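Local atomic coordinates of CDP-archaeol synthase (Aeropyrum pernix K1, PDB entry 5GUF), a protein that probably catalyses the transfer of CMP from CTP to an unsaturated archaeal ether lipid phosphate, giving CDP-archaeol and diphosphate within the membrane. Residues Ala6-Arg10 against Asn82-His88; His88-Ile92 against Val133-Tyr139; Gly95-Asp100 against Asp125-Ala130. All coordinates share one frame; numbering follows the deposited sequence.

Contact 1: residues Ala6-Arg10 against Asn82-His88; sequences AVDWR and NMLLAVH. With MG (magnesium ion), chain D.
Here the N-terminal loop 6-10 packs on the capped start of a predicted transmembrane helix. The contact joins the approach to the short strand 10-11 with the first turns of helix 84-109, at the end of the molecule far from CTP. N82 is the helix-capping residue and the polar link between the segments. Its OD1 accepts from L84 N at 2.8 Å. Its ND2 donates to V7 O at 2.9 Å, with an N-H...O angle of 146°. That donor stands well above the carbonyl plane of V7. CG of N82 lies anti to the backbone N (chi1 179°), which carries the amide out to the loop while its oxygen still serves the cap.

Beside this bond V7 makes the apolar part of the contact. Its two methyls face the two methyls of L85: CG2 meets CD1 at 3.9 Å, and CG1 approaches CD2. V7 is buried, and I19 of helix 14-29 also packs on it.

D8 turns the other way. It binds a magnesium ion through both OD1 and OD2, together with R10 O, D12 OD1 and E16 OE2. D8 OD1 also accepts from R10 N at 2.8 Å, an Asx turn that shapes the loop around the metal.

W9 reaches back to the helix with the far rim of its six-membered ring. L84 CD1 touches W9 CZ2 at 3.8 Å. The W9 and H88 rings meet obliquely, with planes 57° apart. W9 CH2 lies near the plane of the imidazole, 3.5 Å from H88 CE1.

Contact 2: residues His88-Ile92 against Val133-Tyr139; sequences HSPAI and VSIALGY
One polar bond joins H88 to Y139. H88 ND1 and Y139 OH are hydrogen-bonded at 2.7 Å. The hydroxyl lies in the plane of the imidazole, at its edge. The two rings are turned almost perpendicular, with planes at 83°. H88 CG lies anti to the carbonyl carbon (chi1 -70°), which swings ND1 over to the tyrosine. W9 also meets the Y139 ring.

The apolar contacts run between helix 84-109 and the end of helix 121-136, two neighbours in the transmembrane bundle. L137 CD1 is the central methyl. It sits 3.6 Å from H88 CB, close to the start of the imidazole, and 4.0 Å from I92 CG1. V133 CG1 fills the next position along, 4.0 Å from A91 CB and also near the carbonyl oxygen of A91. I92 CD1 reaches S134 CB, and I92 also packs on L20 and A24 of helix 14-29.

Backbone bonds shape the end of helix 121-136. G138 has a positive phi (114°) and closes a Schellman motif. G138 N bonds to I135 O, and Y139 N donates to S134 O at 3.0 Å.

Contact 3: residues Gly95-Asp100 against Asp125-Ala130; sequences GALAGD and DFYLGA. With K (potassium ion), chain F; CTP (cytidine-5'-triphosphate), chain B.
No hydrogen bond runs directly between 95-100 and 125-130, yet the axes of these segments come within 6.5 Å. This is a GxxxG helix crossing (G95, G99) with G129 opposite, at 133° between the N-to-C directions of the segments. A CB on any of these glycines would clash with a carbonyl oxygen of the other segment. Backbones therefore meet directly through CA-H...O contacts. G129 CA is 3.3 Å from G95 O, and A96 CA is 3.4 Å from F126 O. A96 CB meets the edge of the F126 ring at CD2, 4.1 Å away, and packs equally close to A130 CB.

At the CTP end D100 OD1 and D125 OD2 are 3.4 Å apart, and the potassium ion probably eases their repulsion. D100 OD2 forms a salt bridge with K57. D125 acts from the second shell: its OD2 lies 2.9 Å from water 3, a possible donor to it, and its OD1 accepts from water 4, both potassium ligands. Shortening D125 to an alanine takes away both carboxylate oxygens, and the two waters would probably be less firmly placed. CTP O2A meets the potassium ion at 2.8 Å, D100 OD1 at 2.7 Å.

How the contacts relate
All three contacts use helix 84-109, following it from its capped start to the nucleotide site. Contacts 1 and 2 share H88, and their centres lie 9 Å apart. They also touch through W9 CZ3, 3.5 Å from L137 O. Contacts 2 and 3 join the same two helices, with centres 11 Å apart. I92 CG2 meets A130 CB at 3.7 Å between them. Along the chain, contact 3 is nested within the loop that contact 2 closes. Contact 3 alone holds a residue of the CTP pocket, D100. Contact 1 is centred about 19 Å from contact 3, and its magnesium site is separate from the nucleotide.

Contact 1: residues Ala6-Arg10 against Asn82-His88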
# COMPACT_ATOMS: atom_id res chain seq x y z
N ALA A 6 -20.73 19.07 -3.24
CA ALA A 6 -20.08 19.84 -4.31
C ALA A 6 -18.71 19.25 -4.67
O ALA A 6 -17.95 18.82 -3.81
CB ALA A 6 -19.92 21.29 -3.91
N VAL A 7 -18.44 19.20 -5.97
CA VAL A 7 -17.18 18.70 -6.50
C VAL A 7 -16.63 19.76 -7.43
O VAL A 7 -17.29 20.16 -8.40
CB VAL A 7 -17.36 17.35 -7.24
CG1 VAL A 7 -16.02 16.89 -7.85
CG2 VAL A 7 -17.91 16.28 -6.30
N ASP A 8 -15.43 20.25 -7.13
CA ASP A 8 -14.73 21.17 -8.02
C ASP A 8 -13.45 20.47 -8.47
O ASP A 8 -13.28 19.26 -8.25
CB ASP A 8 -14.47 22.51 -7.32
CG ASP A 8 -13.73 22.33 -5.99
OD1 ASP A 8 -12.63 21.74 -6.00
OD2 ASP A 8 -14.25 22.77 -4.94
N TRP A 9 -12.53 21.23 -9.07
CA TRP A 9 -11.33 20.66 -9.64
C TRP A 9 -10.24 20.43 -8.61
O TRP A 9 -9.29 19.69 -8.89
CB TRP A 9 -10.79 21.56 -10.74
CG TRP A 9 -11.63 21.66 -11.96
CD1 TRP A 9 -12.46 22.71 -12.31
CD2 TRP A 9 -11.73 20.70 -13.02
NE1 TRP A 9 -13.06 22.44 -13.52
CE2 TRP A 9 -12.63 21.23 -13.98
CE3 TRP A 9 -11.15 19.44 -13.25
CZ2 TRP A 9 -12.96 20.53 -15.15
CZ3 TRP A 9 -11.49 18.75 -14.42
CH2 TRP A 9 -12.39 19.30 -15.36
N ARG A 10 -10.35 21.03 -7.44
CA ARG A 10 -9.38 20.83 -6.37
C ARG A 10 -10.01 19.91 -5.33
O ARG A 10 -10.82 20.33 -4.51
CB ARG A 10 -8.98 22.17 -5.76
CG ARG A 10 -7.95 22.02 -4.69
CD ARG A 10 -7.61 23.36 -4.07
NE ARG A 10 -6.22 23.39 -3.62
CZ ARG A 10 -5.86 23.36 -2.34
NH1 ARG A 10 -6.80 23.30 -1.40
NH2 ARG A 10 -4.58 23.39 -2.01
N ASN A 82 -22.71 18.89 -10.30
CA ASN A 82 -21.62 19.03 -11.26
C ASN A 82 -21.86 18.04 -12.39
O ASN A 82 -21.52 16.86 -12.29
CB ASN A 82 -20.27 18.82 -10.59
CG ASN A 82 -19.10 18.93 -11.55
OD1 ASN A 82 -19.28 18.90 -12.77
ND2 ASN A 82 -17.89 19.05 -11.01
N MET A 83 -22.42 18.53 -13.49
CA MET A 83 -22.75 17.67 -14.61
C MET A 83 -21.52 17.04 -15.24
O MET A 83 -21.65 16.01 -15.92
CB MET A 83 -23.55 18.44 -15.64
CG MET A 83 -24.98 18.75 -15.18
SD MET A 83 -26.03 17.28 -14.98
CE MET A 83 -26.36 17.30 -13.22
N LEU A 84 -20.34 17.62 -15.06
CA LEU A 84 -19.14 17.01 -15.63
C LEU A 84 -18.87 15.63 -15.04
O LEU A 84 -18.25 14.80 -15.71
CB LEU A 84 -17.95 17.93 -15.44
CG LEU A 84 -17.71 18.90 -16.60
CD1 LEU A 84 -16.39 19.64 -16.42
CD2 LEU A 84 -17.73 18.14 -17.91
N LEU A 85 -19.37 15.35 -13.83
CA LEU A 85 -19.27 14.01 -13.25
C LEU A 85 -19.93 12.95 -14.11
O LEU A 85 -19.50 11.78 -14.09
CB LEU A 85 -19.89 13.99 -11.85
CG LEU A 85 -19.26 14.93 -10.81
CD1 LEU A 85 -19.52 14.44 -9.37
CD2 LEU A 85 -17.75 15.09 -11.08
N ALA A 86 -20.98 13.28 -14.86
CA ALA A 86 -21.57 12.27 -15.72
C ALA A 86 -20.68 11.97 -16.91
O ALA A 86 -20.74 10.87 -17.46
CB ALA A 86 -22.96 12.70 -16.20
N VAL A 87 -19.86 12.93 -17.32
CA VAL A 87 -18.93 12.74 -18.42
C VAL A 87 -17.64 12.08 -17.95
O VAL A 87 -17.09 11.24 -18.65
CB VAL A 87 -18.67 14.11 -19.08
CG1 VAL A 87 -17.53 14.02 -20.12
CG2 VAL A 87 -19.95 14.63 -19.71
N HIS A 88 -17.16 12.44 -16.76
CA HIS A 88 -15.88 11.95 -16.25
C HIS A 88 -15.97 10.55 -15.66
O HIS A 88 -15.00 9.78 -15.73
CB HIS A 88 -15.36 12.90 -15.18
CG HIS A 88 -14.91 14.22 -15.72
ND1 HIS A 88 -14.70 15.32 -14.91
CD2 HIS A 88 -14.61 14.62 -16.98
CE1 HIS A 88 -14.30 16.34 -15.65
NE2 HIS A 88 -14.23 15.94 -16.91
MG MG D . -12.63 21.22 -3.68
O HOH W 1 -11.71 23.52 -3.20
O HOH W 2 -13.64 21.92 -2.37

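Contact 2: residues His88-Ile92 against Val133-Tyr139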
# COMPACT_ATOMS: atom_id res chain seq x y z
N HIS A 88 -17.16 12.44 -16.76
CA HIS A 88 -15.88 11.95 -16.25
C HIS A 88 -15.97 10.55 -15.66
O HIS A 88 -15.00 9.78 -15.73
CB HIS A 88 -15.36 12.90 -15.18
CG HIS A 88 -14.91 14.22 -15.72
ND1 HIS A 88 -14.70 15.32 -14.91
CD2 HIS A 88 -14.61 14.62 -16.98
CE1 HIS A 88 -14.30 16.34 -15.65
NE2 HIS A 88 -14.23 15.94 -16.91
N SER A 89 -17.11 10.21 -15.04
CA SER A 89 -17.19 8.96 -14.29
C SER A 89 -16.98 7.73 -15.15
O SER A 89 -16.38 6.76 -14.65
CB SER A 89 -18.53 8.88 -13.55
OG SER A 89 -18.63 9.90 -12.56
N PRO A 90 -17.42 7.68 -16.42
CA PRO A 90 -17.03 6.53 -17.25
C PRO A 90 -15.52 6.36 -17.38
O PRO A 90 -15.02 5.24 -17.21
CB PRO A 90 -17.70 6.83 -18.61
CG PRO A 90 -18.87 7.72 -18.26
CD PRO A 90 -18.38 8.57 -17.12
N ALA A 91 -14.79 7.44 -17.67
CA ALA A 91 -13.33 7.33 -17.76
C ALA A 91 -12.73 6.89 -16.43
O ALA A 91 -11.81 6.06 -16.40
CB ALA A 91 -12.72 8.66 -18.21
N ILE A 92 -13.23 7.43 -15.31
CA ILE A 92 -12.72 7.06 -13.99
C ILE A 92 -13.03 5.59 -13.71
O ILE A 92 -12.17 4.85 -13.19
CB ILE A 92 -13.31 7.98 -12.90
CG1 ILE A 92 -12.84 9.43 -13.12
CG2 ILE A 92 -12.91 7.51 -11.50
CD1 ILE A 92 -13.12 10.37 -11.95
N VAL A 133 -6.51 8.53 -13.42
CA VAL A 133 -7.37 9.05 -14.48
C VAL A 133 -7.96 10.40 -14.09
O VAL A 133 -8.02 11.33 -14.90
CB VAL A 133 -8.47 8.02 -14.83
CG1 VAL A 133 -9.54 8.63 -15.72
CG2 VAL A 133 -7.86 6.82 -15.52
N SER A 134 -8.40 10.53 -12.84
CA SER A 134 -8.92 11.83 -12.41
C SER A 134 -7.87 12.93 -12.59
O SER A 134 -8.21 14.05 -12.98
CB SER A 134 -9.42 11.75 -10.97
OG SER A 134 -8.37 11.88 -10.04
N ILE A 135 -6.60 12.62 -12.33
CA ILE A 135 -5.53 13.61 -12.53
C ILE A 135 -5.29 13.86 -14.02
O ILE A 135 -5.17 15.00 -14.45
CB ILE A 135 -4.24 13.15 -11.82
CG1 ILE A 135 -4.42 13.24 -10.30
CG2 ILE A 135 -3.03 13.94 -12.35
CD1 ILE A 135 -3.29 12.60 -9.50
N ALA A 136 -5.27 12.79 -14.83
CA ALA A 136 -5.25 13.01 -16.27
C ALA A 136 -6.45 13.84 -16.76
O ALA A 136 -6.35 14.54 -17.77
CB ALA A 136 -5.20 11.67 -16.99
N LEU A 137 -7.58 13.78 -16.05
CA LEU A 137 -8.73 14.57 -16.47
C LEU A 137 -8.61 16.04 -16.09
O LEU A 137 -9.41 16.85 -16.56
CB LEU A 137 -10.02 14.00 -15.87
CG LEU A 137 -10.58 12.69 -16.45
CD1 LEU A 137 -11.82 12.27 -15.68
CD2 LEU A 137 -10.88 12.79 -17.95
N GLY A 138 -7.65 16.40 -15.24
CA GLY A 138 -7.50 17.78 -14.82
C GLY A 138 -7.78 18.05 -13.36
O GLY A 138 -7.68 19.21 -12.95
N TYR A 139 -8.12 17.05 -12.56
CA TYR A 139 -8.33 17.24 -11.13
C TYR A 139 -7.00 17.34 -10.39
O TYR A 139 -6.05 16.60 -10.68
CB TYR A 139 -9.15 16.08 -10.53
CG TYR A 139 -10.59 16.05 -10.98
CD1 TYR A 139 -11.56 16.77 -10.30
CD2 TYR A 139 -10.97 15.33 -12.10
CE1 TYR A 139 -12.88 16.76 -10.72
CE2 TYR A 139 -12.26 15.32 -12.53
CZ TYR A 139 -13.21 16.03 -11.84
OH TYR A 139 -14.50 16.01 -12.28

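Contact 3: residues Gly95-Asp100 against Asp125-Ala130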
# COMPACT_ATOMS: atom_id res chain seq x y z
N GLY A 95 -10.45 3.64 -15.39
CA GLY A 95 -9.22 3.62 -14.62
C GLY A 95 -9.29 2.68 -13.43
O GLY A 95 -8.33 1.99 -13.10
N ALA A 96 -10.44 2.64 -12.76
CA ALA A 96 -10.59 1.69 -11.67
C ALA A 96 -10.47 0.27 -12.19
O ALA A 96 -9.80 -0.57 -11.58
CB ALA A 96 -11.92 1.90 -10.96
N LEU A 97 -11.10 -0.02 -13.33
CA LEU A 97 -11.07 -1.37 -13.88
C LEU A 97 -9.67 -1.72 -14.38
O LEU A 97 -9.20 -2.86 -14.20
CB LEU A 97 -12.10 -1.52 -15.00
CG LEU A 97 -13.56 -1.42 -14.53
CD1 LEU A 97 -14.54 -1.23 -15.71
CD2 LEU A 97 -13.96 -2.61 -13.65
N ALA A 98 -8.98 -0.76 -15.00
CA ALA A 98 -7.63 -1.00 -15.50
C ALA A 98 -6.66 -1.23 -14.34
O ALA A 98 -5.80 -2.13 -14.41
CB ALA A 98 -7.17 0.19 -16.36
N GLY A 99 -6.80 -0.45 -13.27
CA GLY A 99 -5.92 -0.60 -12.12
C GLY A 99 -6.12 -1.93 -11.40
O GLY A 99 -5.16 -2.53 -10.91
N ASP A 100 -7.36 -2.40 -11.33
CA ASP A 100 -7.61 -3.72 -10.75
C ASP A 100 -6.98 -4.82 -11.61
O ASP A 100 -6.40 -5.78 -11.08
CB ASP A 100 -9.11 -3.93 -10.59
CG ASP A 100 -9.45 -5.32 -10.13
OD1 ASP A 100 -9.03 -5.73 -9.03
OD2 ASP A 100 -10.17 -6.01 -10.89
N ASP A 125 -5.52 -1.05 -5.73
CA ASP A 125 -5.13 -0.99 -7.14
C ASP A 125 -6.15 -0.22 -7.97
O ASP A 125 -5.78 0.57 -8.84
CB ASP A 125 -4.96 -2.41 -7.69
CG ASP A 125 -6.16 -3.33 -7.38
OD1 ASP A 125 -7.18 -2.87 -6.80
OD2 ASP A 125 -6.10 -4.53 -7.73
N PHE A 126 -7.44 -0.47 -7.75
CA PHE A 126 -8.47 0.24 -8.49
C PHE A 126 -8.51 1.72 -8.10
O PHE A 126 -8.81 2.57 -8.94
CB PHE A 126 -9.84 -0.41 -8.23
CG PHE A 126 -10.49 0.07 -6.98
CD1 PHE A 126 -10.19 -0.52 -5.77
CD2 PHE A 126 -11.33 1.18 -7.00
CE1 PHE A 126 -10.76 -0.04 -4.60
CE2 PHE A 126 -11.88 1.66 -5.83
CZ PHE A 126 -11.59 1.04 -4.63
N TYR A 127 -8.23 2.02 -6.83
CA TYR A 127 -8.21 3.40 -6.37
C TYR A 127 -7.10 4.19 -7.06
O TYR A 127 -7.30 5.36 -7.42
CB TYR A 127 -8.04 3.45 -4.85
CG TYR A 127 -7.75 4.82 -4.29
CD1 TYR A 127 -8.74 5.78 -4.21
CD2 TYR A 127 -6.47 5.15 -3.83
CE1 TYR A 127 -8.47 7.04 -3.69
CE2 TYR A 127 -6.20 6.40 -3.31
CZ TYR A 127 -7.21 7.35 -3.25
OH TYR A 127 -6.97 8.60 -2.74
N LEU A 128 -5.94 3.56 -7.25
CA LEU A 128 -4.78 4.19 -7.87
C LEU A 128 -4.98 4.41 -9.37
O LEU A 128 -4.58 5.45 -9.91
CB LEU A 128 -3.53 3.34 -7.62
CG LEU A 128 -3.03 3.23 -6.17
CD1 LEU A 128 -2.00 2.11 -5.97
CD2 LEU A 128 -2.47 4.58 -5.69
N GLY A 129 -5.59 3.44 -10.06
CA GLY A 129 -5.96 3.68 -11.45
C GLY A 129 -6.98 4.81 -11.60
O GLY A 129 -6.84 5.68 -12.46
N ALA A 130 -8.01 4.80 -10.76
CA ALA A 130 -9.03 5.84 -10.83
C ALA A 130 -8.44 7.21 -10.49
O ALA A 130 -8.69 8.20 -11.19
CB ALA A 130 -10.19 5.50 -9.89
K K F . -8.93 -6.72 -6.51
N1 CTP B . -14.35 -10.10 -11.44
C2 CTP B . -14.61 -10.24 -12.80
N3 CTP B . -14.05 -9.39 -13.74
C4 CTP B . -13.26 -8.33 -13.30
C5 CTP B . -13.03 -8.16 -11.93
C6 CTP B . -13.44 -9.15 -11.03
O2 CTP B . -15.35 -11.14 -13.19
N4 CTP B . -12.73 -7.50 -14.20
C1' CTP B . -15.03 -11.03 -10.48
C2' CTP B . -14.38 -12.40 -10.50
O2' CTP B . -15.36 -13.36 -10.20
C3' CTP B . -13.41 -12.32 -9.35
C4' CTP B . -14.23 -11.53 -8.34
O4' CTP B . -14.98 -10.60 -9.12
O3' CTP B . -13.06 -13.60 -8.89
C5' CTP B . -13.37 -10.86 -7.27
O5' CTP B . -12.52 -9.87 -7.83
PA CTP B . -10.95 -9.90 -7.51
O1A CTP B . -10.82 -10.05 -6.01
O2A CTP B . -10.24 -8.66 -8.02
O3A CTP B . -10.42 -11.20 -8.30
PB CTP B . -9.67 -12.45 -7.61
O1B CTP B . -10.62 -13.63 -7.62
O2B CTP B . -9.22 -12.17 -6.20
O3B CTP B . -8.41 -12.68 -8.60
PG CTP B . -6.99 -11.91 -8.44
O1G CTP B . -6.07 -12.78 -7.63
O2G CTP B . -6.50 -11.65 -9.83
O3G CTP B . -7.16 -10.59 -7.74
O HOH W 3 -6.83 -7.13 -8.65
O HOH W 4 -10.01 -4.41 -6.74
O HOH W 5 -7.90 -9.38 -5.97